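Local coordinates for cysteine protease-like VirA (Shigella flexneri, PDB 3EB8), which is a secreted Shigella virulence effector needed for entry into epithelial cells and spread between them, although its assigned tubulin-cleaving activity is disputed, at residues A[228-233]-A[329-334]; A[279-284]-A[298-303]. One frame throughout, in Å; residues are numbered along the deposited sequence.

Contact 1 (A[228-233]-A[329-334])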
ATOM      1  N   PHE A 228       6.071   5.913  15.816  1.00 45.80           N
ATOM      2  CA  PHE A 228       4.766   5.671  15.237  1.00 45.34           C
ATOM      3  C   PHE A 228       4.222   6.921  14.522  1.00 45.09           C
ATOM      4  O   PHE A 228       3.716   6.838  13.404  1.00 44.64           O
ATOM      5  CB  PHE A 228       3.751   5.174  16.270  1.00 46.01           C
ATOM      6  CG  PHE A 228       2.383   5.003  15.692  1.00 48.12           C
ATOM      7  CD1 PHE A 228       2.072   3.877  14.942  1.00 45.51           C
ATOM      8  CD2 PHE A 228       1.432   6.012  15.816  1.00 46.03           C
ATOM      9  CE1 PHE A 228       0.816   3.741  14.349  1.00 45.94           C
ATOM     10  CE2 PHE A 228       0.174   5.880  15.239  1.00 46.02           C
ATOM     11  CZ  PHE A 228      -0.141   4.746  14.500  1.00 45.77           C
ATOM     12  N   ILE A 229       4.324   8.075  15.170  1.00 45.66           N
ATOM     13  CA  ILE A 229       3.882   9.312  14.534  1.00 45.77           C
ATOM     14  C   ILE A 229       4.627   9.496  13.216  1.00 45.37           C
ATOM     15  O   ILE A 229       4.047   9.862  12.194  1.00 45.61           O
ATOM     16  CB  ILE A 229       4.133  10.534  15.439  1.00 46.74           C
ATOM     17  CG1 ILE A 229       3.373  10.374  16.762  1.00 47.47           C
ATOM     18  CG2 ILE A 229       3.754  11.821  14.713  1.00 47.12           C
ATOM     19  CD1 ILE A 229       1.884  10.035  16.586  1.00 47.35           C
ATOM     20  N   SER A 230       5.918   9.198  13.260  1.00 45.51           N
ATOM     21  CA  SER A 230       6.787   9.316  12.109  1.00 45.25           C
ATOM     22  C   SER A 230       6.337   8.366  11.015  1.00 51.50           C
ATOM     23  O   SER A 230       6.301   8.744   9.845  1.00 44.82           O
ATOM     24  CB  SER A 230       8.243   9.032  12.514  1.00 53.87           C
ATOM     25  OG  SER A 230       8.760  10.054  13.355  1.00 46.40           O
ATOM     26  N   ALA A 231       5.980   7.141  11.403  1.00 44.29           N
ATOM     27  CA  ALA A 231       5.537   6.122  10.446  1.00 44.02           C
ATOM     28  C   ALA A 231       4.209   6.499   9.779  1.00 49.93           C
ATOM     29  O   ALA A 231       4.062   6.420   8.553  1.00 49.81           O
ATOM     30  CB  ALA A 231       5.409   4.785  11.125  1.00 43.92           C
ATOM     31  N   LEU A 232       3.240   6.895  10.602  1.00 45.94           N
ATOM     32  CA  LEU A 232       1.940   7.350  10.118  1.00 44.50           C
ATOM     33  C   LEU A 232       2.044   8.556   9.166  1.00 44.97           C
ATOM     34  O   LEU A 232       1.476   8.550   8.063  1.00 45.35           O
ATOM     35  CB  LEU A 232       1.053   7.711  11.303  1.00 44.81           C
ATOM     36  CG  LEU A 232      -0.304   8.362  11.022  1.00 45.39           C
ATOM     37  CD1 LEU A 232      -1.192   7.468  10.141  1.00 45.50           C
ATOM     38  CD2 LEU A 232      -1.002   8.705  12.334  1.00 45.89           C
ATOM     39  N   THR A 233       2.769   9.592   9.589  1.00 45.23           N
ATOM     40  CA  THR A 233       2.840  10.821   8.794  1.00 46.04           C
ATOM     41  C   THR A 233       3.655  10.622   7.527  1.00 46.24           C
ATOM     42  O   THR A 233       3.279  11.078   6.462  1.00 47.04           O
ATOM     43  CB  THR A 233       3.365  12.042   9.605  1.00 46.64           C
ATOM     44  OG1 THR A 233       4.688  11.790  10.095  1.00 46.37           O
ATOM     45  CG2 THR A 233       2.441  12.330  10.783  1.00 46.81           C
ATOM     46  N   ALA A 329      12.865   2.456  15.706  1.00 46.66           N
ATOM     47  CA  ALA A 329      12.343   2.911  17.003  1.00 50.86           C
ATOM     48  C   ALA A 329      12.625   4.356  17.420  1.00 49.66           C
ATOM     49  O   ALA A 329      11.799   5.007  18.069  1.00 60.24           O
ATOM     50  CB  ALA A 329      12.816   1.977  18.089  1.00 56.61           C
ATOM     51  N   GLY A 330      13.800   4.871  17.107  1.00 43.12           N
ATOM     52  CA  GLY A 330      14.083   6.229  17.554  1.00 51.01           C
ATOM     53  C   GLY A 330      13.756   7.361  16.582  1.00 51.91           C
ATOM     54  O   GLY A 330      14.252   8.483  16.762  1.00 45.11           O
ATOM     55  N   THR A 331      12.942   7.092  15.559  1.00 43.09           N
ATOM     56  CA  THR A 331      12.737   8.096  14.512  1.00 43.28           C
ATOM     57  C   THR A 331      11.982   9.312  15.021  1.00 45.32           C
ATOM     58  O   THR A 331      10.936   9.180  15.658  1.00 50.67           O
ATOM     59  CB  THR A 331      11.940   7.558  13.286  1.00 47.89           C
ATOM     60  OG1 THR A 331      12.583   6.404  12.739  1.00 48.73           O
ATOM     61  CG2 THR A 331      11.865   8.634  12.206  1.00 45.68           C
ATOM     62  N   LEU A 332      12.499  10.496  14.719  1.00 47.78           N
ATOM     63  CA  LEU A 332      11.829  11.734  15.101  1.00 52.54           C
ATOM     64  C   LEU A 332      10.910  12.234  13.989  1.00 54.98           C
ATOM     65  O   LEU A 332      11.280  12.205  12.819  1.00 49.55           O
ATOM     66  CB  LEU A 332      12.849  12.810  15.486  1.00 57.48           C
ATOM     67  CG  LEU A 332      13.747  12.427  16.670  1.00 61.92           C
ATOM     68  CD1 LEU A 332      14.776  13.515  16.915  1.00 48.88           C
ATOM     69  CD2 LEU A 332      12.923  12.126  17.930  1.00 55.21           C
ATOM     70  N   PRO A 333       9.703  12.687  14.360  1.00 42.57           N
ATOM     71  CA  PRO A 333       8.713  13.171  13.407  1.00 49.09           C
ATOM     72  C   PRO A 333       9.118  14.527  12.816  1.00 52.28           C
ATOM     73  O   PRO A 333       8.590  15.552  13.224  1.00 43.94           O
ATOM     74  CB  PRO A 333       7.439  13.316  14.259  1.00 43.79           C
ATOM     75  CG  PRO A 333       7.727  12.688  15.543  1.00 56.18           C
ATOM     76  CD  PRO A 333       9.198  12.738  15.738  1.00 58.80           C
ATOM     77  N   SER A 334      10.058  14.515  11.878  1.00 44.62           N
ATOM     78  CA  SER A 334      10.431  15.694  11.122  1.00 48.82           C
ATOM     79  C   SER A 334      10.940  15.246   9.763  1.00 50.56           C
ATOM     80  O   SER A 334      11.260  14.081   9.561  1.00 63.93           O
ATOM     81  CB  SER A 334      11.532  16.488  11.838  1.00 49.81           C
ATOM     82  OG  SER A 334      12.788  15.829  11.740  1.00 47.87           O
TER
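Residues 228-233 form a stretch of helix 226-234. Residues 329-334 are an irregular loop between strand 315-327 and helix 335-341. The backbones come closest at Ser230 and Pro333, whose CA atoms are 4.5 Å apart. Pro333 is the centre of an inverse gamma turn, closed by a bond of 2.8 Å from Ser334 N to Leu332 O. Ser230 points at this turn. Its OG is anti to its own carbonyl carbon (chi1 -69°), so it stands beside the backbone N. There it hydrogen-bonds the carbonyl of Pro226, one helical turn back. Ser230 OG also rests over the flat face of the Leu332-Pro333 peptide, 3.0 Å from Pro333 N. No hydrogen bond forms there, because the proline nitrogen has no hydrogen to share. The peptide and the hydroxyl simply pack.

The helix belongs to the tubulin-binding region. The loop leads into helix 335-341, with Ser334 as its N-cap: its OG accepts from Gly337 N.

On one side of the Ser230 hydroxyl, Thr331 CG2 touches Ser230 CB at 3.7 Å, while Thr331 OG1 bonds to the carbonyl of His328. On the other, Ile229 CG2 meets Pro333 CB at 4.0 Å, the one apolar side-chain pair between the segments. These two side chains cross obliquely. The far end of Ile229 leads away from the loop, into a patch with Leu173, Leu177 and Met191. Ile229 O is gripped twice, by Thr233 N and by Thr233 OG1, each 2.9 Å away. The hydroxyl comes from 30° out of the carbonyl plane.

Contact 2 (A[279-284]-A[298-303])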
ATOM      1  N   ILE A 279      -3.231   2.811   4.115  1.00 52.82           N
ATOM      2  CA  ILE A 279      -2.043   2.731   4.942  1.00 53.86           C
ATOM      3  C   ILE A 279      -2.162   1.635   5.992  1.00 43.86           C
ATOM      4  O   ILE A 279      -3.030   1.676   6.848  1.00 46.04           O
ATOM      5  CB  ILE A 279      -1.780   4.093   5.615  1.00 43.25           C
ATOM      6  CG1 ILE A 279      -1.420   5.120   4.535  1.00 43.14           C
ATOM      7  CG2 ILE A 279      -0.673   3.974   6.670  1.00 43.12           C
ATOM      8  CD1 ILE A 279      -1.599   6.564   4.971  1.00 46.23           C
ATOM      9  N   LYS A 280      -1.296   0.641   5.901  1.00 48.16           N
ATOM     10  CA  LYS A 280      -1.250  -0.413   6.907  1.00 44.33           C
ATOM     11  C   LYS A 280       0.060  -0.325   7.682  1.00 52.56           C
ATOM     12  O   LYS A 280       1.131  -0.266   7.084  1.00 56.99           O
ATOM     13  CB  LYS A 280      -1.414  -1.793   6.274  1.00 44.85           C
ATOM     14  CG  LYS A 280      -2.806  -2.027   5.700  1.00 93.28           C
ATOM     15  CD  LYS A 280      -3.335  -3.414   6.061  1.00110.32           C
ATOM     16  CE  LYS A 280      -4.861  -3.473   5.944  1.00117.43           C
ATOM     17  NZ  LYS A 280      -5.476  -4.705   6.528  1.00113.71           N
ATOM     18  N   ILE A 281      -0.041  -0.285   9.011  1.00 44.07           N
ATOM     19  CA  ILE A 281       1.117  -0.161   9.880  1.00 43.87           C
ATOM     20  C   ILE A 281       1.089  -1.296  10.871  1.00 51.54           C
ATOM     21  O   ILE A 281       0.040  -1.574  11.462  1.00 44.50           O
ATOM     22  CB  ILE A 281       1.128   1.197  10.657  1.00 43.42           C
ATOM     23  CG1 ILE A 281       1.151   2.372   9.688  1.00 43.16           C
ATOM     24  CG2 ILE A 281       2.335   1.280  11.574  1.00 43.26           C
ATOM     25  CD1 ILE A 281       0.779   3.692  10.278  1.00 42.85           C
ATOM     26  N   ASN A 282       2.246  -1.943  11.043  1.00 44.32           N
ATOM     27  CA  ASN A 282       2.436  -3.006  12.011  1.00 44.68           C
ATOM     28  C   ASN A 282       3.714  -2.788  12.818  1.00 45.81           C
ATOM     29  O   ASN A 282       4.677  -2.214  12.321  1.00 58.54           O
ATOM     30  CB  ASN A 282       2.483  -4.359  11.310  1.00 45.25           C
ATOM     31  CG  ASN A 282       1.149  -4.725  10.684  1.00 64.27           C
ATOM     32  OD1 ASN A 282       0.205  -5.069  11.387  1.00 76.45           O
ATOM     33  ND2 ASN A 282       1.061  -4.636   9.359  1.00 50.85           N
ATOM     34  N   ALA A 283       3.714  -3.230  14.068  1.00 44.59           N
ATOM     35  CA  ALA A 283       4.893  -3.127  14.897  1.00 48.19           C
ATOM     36  C   ALA A 283       5.796  -4.276  14.494  1.00 44.83           C
ATOM     37  O   ALA A 283       5.304  -5.277  14.013  1.00 45.32           O
ATOM     38  CB  ALA A 283       4.506  -3.227  16.356  1.00 51.50           C
ATOM     39  N   VAL A 284       7.108  -4.135  14.645  1.00 60.60           N
ATOM     40  CA  VAL A 284       8.007  -5.232  14.302  1.00 61.41           C
ATOM     41  C   VAL A 284       8.109  -6.205  15.478  1.00 84.44           C
ATOM     42  O   VAL A 284       8.015  -7.440  15.312  1.00 70.47           O
ATOM     43  CB  VAL A 284       9.414  -4.734  13.921  1.00 69.10           C
ATOM     44  CG1 VAL A 284      10.433  -5.907  13.892  1.00 50.61           C
ATOM     45  CG2 VAL A 284       9.374  -4.018  12.578  1.00 56.54           C
ATOM     46  N   ARG A 298      10.782  -0.248  20.004  1.00 49.84           N
ATOM     47  CA  ARG A 298       9.665  -0.665  19.124  1.00 68.48           C
ATOM     48  C   ARG A 298       9.589   0.005  17.739  1.00 56.02           C
ATOM     49  O   ARG A 298       9.440   1.218  17.645  1.00 60.64           O
ATOM     50  CB  ARG A 298       8.314  -0.493  19.816  1.00 66.89           C
ATOM     51  CG  ARG A 298       7.151  -0.915  18.923  1.00 69.82           C
ATOM     52  CD  ARG A 298       5.836  -0.925  19.671  1.00 67.72           C
ATOM     53  NE  ARG A 298       5.625   0.338  20.370  1.00 72.73           N
ATOM     54  CZ  ARG A 298       4.484   0.687  20.952  1.00 77.82           C
ATOM     55  NH1 ARG A 298       3.438  -0.131  20.904  1.00 80.72           N
ATOM     56  NH2 ARG A 298       4.387   1.856  21.574  1.00 66.68           N
ATOM     57  N   ALA A 299       9.662  -0.816  16.683  1.00 50.88           N
ATOM     58  CA  ALA A 299       9.738  -0.363  15.285  1.00 46.67           C
ATOM     59  C   ALA A 299       8.469  -0.674  14.474  1.00 44.91           C
ATOM     60  O   ALA A 299       7.633  -1.471  14.898  1.00 50.38           O
ATOM     61  CB  ALA A 299      10.966  -0.957  14.592  1.00 44.03           C
ATOM     62  N   TYR A 300       8.337  -0.052  13.301  1.00 47.66           N
ATOM     63  CA  TYR A 300       7.103  -0.160  12.509  1.00 43.60           C
ATOM     64  C   TYR A 300       7.333  -0.543  11.054  1.00 47.74           C
ATOM     65  O   TYR A 300       8.266  -0.073  10.403  1.00 65.41           O
ATOM     66  CB  TYR A 300       6.258   1.120  12.621  1.00 43.19           C
ATOM     67  CG  TYR A 300       5.859   1.407  14.053  1.00 54.59           C
ATOM     68  CD1 TYR A 300       6.573   2.328  14.834  1.00 42.67           C
ATOM     69  CD2 TYR A 300       4.792   0.726  14.646  1.00 51.83           C
ATOM     70  CE1 TYR A 300       6.230   2.567  16.152  1.00 42.50           C
ATOM     71  CE2 TYR A 300       4.438   0.961  15.960  1.00 43.01           C
ATOM     72  CZ  TYR A 300       5.160   1.882  16.707  1.00 49.80           C
ATOM     73  OH  TYR A 300       4.811   2.116  18.014  1.00 53.59           O
ATOM     74  N   GLU A 301       6.481  -1.421  10.551  1.00 48.55           N
ATOM     75  CA  GLU A 301       6.425  -1.688   9.124  1.00 48.90           C
ATOM     76  C   GLU A 301       5.263  -0.888   8.557  1.00 44.19           C
ATOM     77  O   GLU A 301       4.131  -0.973   9.051  1.00 44.08           O
ATOM     78  CB  GLU A 301       6.243  -3.183   8.863  1.00 44.97           C
ATOM     79  CG  GLU A 301       7.287  -4.029   9.585  1.00 74.69           C
ATOM     80  CD  GLU A 301       6.951  -5.519   9.662  1.00 80.54           C
ATOM     81  OE1 GLU A 301       7.905  -6.328   9.758  1.00 88.93           O
ATOM     82  OE2 GLU A 301       5.751  -5.880   9.639  1.00 65.46           O
ATOM     83  N   VAL A 302       5.542  -0.097   7.533  1.00 45.29           N
ATOM     84  CA  VAL A 302       4.497   0.668   6.869  1.00 46.33           C
ATOM     85  C   VAL A 302       4.267   0.153   5.448  1.00 46.39           C
ATOM     86  O   VAL A 302       5.220  -0.151   4.716  1.00 46.30           O
ATOM     87  CB  VAL A 302       4.889   2.148   6.789  1.00 43.70           C
ATOM     88  CG1 VAL A 302       3.836   2.951   6.052  1.00 43.54           C
ATOM     89  CG2 VAL A 302       5.147   2.692   8.180  1.00 43.38           C
ATOM     90  N   SER A 303       2.999   0.038   5.076  1.00 47.31           N
ATOM     91  CA  SER A 303       2.624  -0.135   3.689  1.00 44.50           C
ATOM     92  C   SER A 303       1.715   1.025   3.317  1.00 44.19           C
ATOM     93  O   SER A 303       0.604   1.136   3.848  1.00 44.03           O
ATOM     94  CB  SER A 303       1.873  -1.440   3.490  1.00 49.15           C
ATOM     95  OG  SER A 303       1.173  -1.401   2.251  1.00 48.21           O
TER
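Tyr300 begins the second strand of this pair, and its side chain leans over the first. CG is anti to the carbonyl carbon (chi1 -60°), which carries the ring toward Ile281 and Ala283. Tyr300 CB sits 3.7 Å from Asn282 O and also touches the methyl CG2 of Ile281. Further out, Tyr300 CD2 lies 4.0 Å from Ile281 CG2, and Asn282 O faces the rim of the ring, close to its plane. Tyr300 CE2 then lies 4.2 Å from Ala283 CB. At the tip, Tyr300 OH hydrogen-bonds Asp225 OD2. It also lies 3.0 Å above one face of the Arg298 guanidinium plane, over its outer part, not its centre. The approach of this hydroxyl to Arg298 NE is too poorly angled for a hydrogen bond. The guanidinium has its own partner, Ser221, through NH2.

The backbones form an antiparallel beta hairpin within a mixed sheet, between strands 157-160 and 315-327; most of the connection, residues 285-297, is not modelled. The strand segments run at 166° to each other. Lys280 with Ser303 and Asn282 with Glu301 are hydrogen-bonded pairs. Ile281 with Val302 and Ala283 with Tyr300 are non-hydrogen-bonded pairs. The shortest of the bonds runs from Glu301 N to Asn282 O, 2.6 Å, nearly along the C=O axis. Further along, toward the missing connection, Val284 N bonds to Ala299 O at 2.7 Å, from 43° out of the carbonyl plane.

Ile281, Ala283, Tyr300 and Val302 share the face toward helix 226-234. Glu301, on the face of Lys280, Asn282 and Ser303, crosses Val284 at about a right angle, with Glu301 CG 3.6 Å from Val284 CG2. On the same face as Glu301, Ser303 OG bonds to Glu322.

Helix 226-234 joins the two: it is one partner of contact 1 and packs on contact 2. In contact 1 it meets the loop before helix 335-341. Toward contact 2, Phe228 and Tyr300 stack edge-to-face, and Ala231 CB packs on Val302 CG2 at 3.6 Å. Contact 1 is small and mostly buried, with no hydrogen bond between its segments. The hydroxyls of Ser230 and Thr331 instead bond to carbonyls nearby in their own stretches of chain. Contact 2 is larger and partly buried, and main-chain bonds carry it. On one face Ile281, Tyr300 and Val302 are buried against the helix, while Glu301 on the other is exposed. Both strands of contact 2 fall in sequence between the two segments of contact 1.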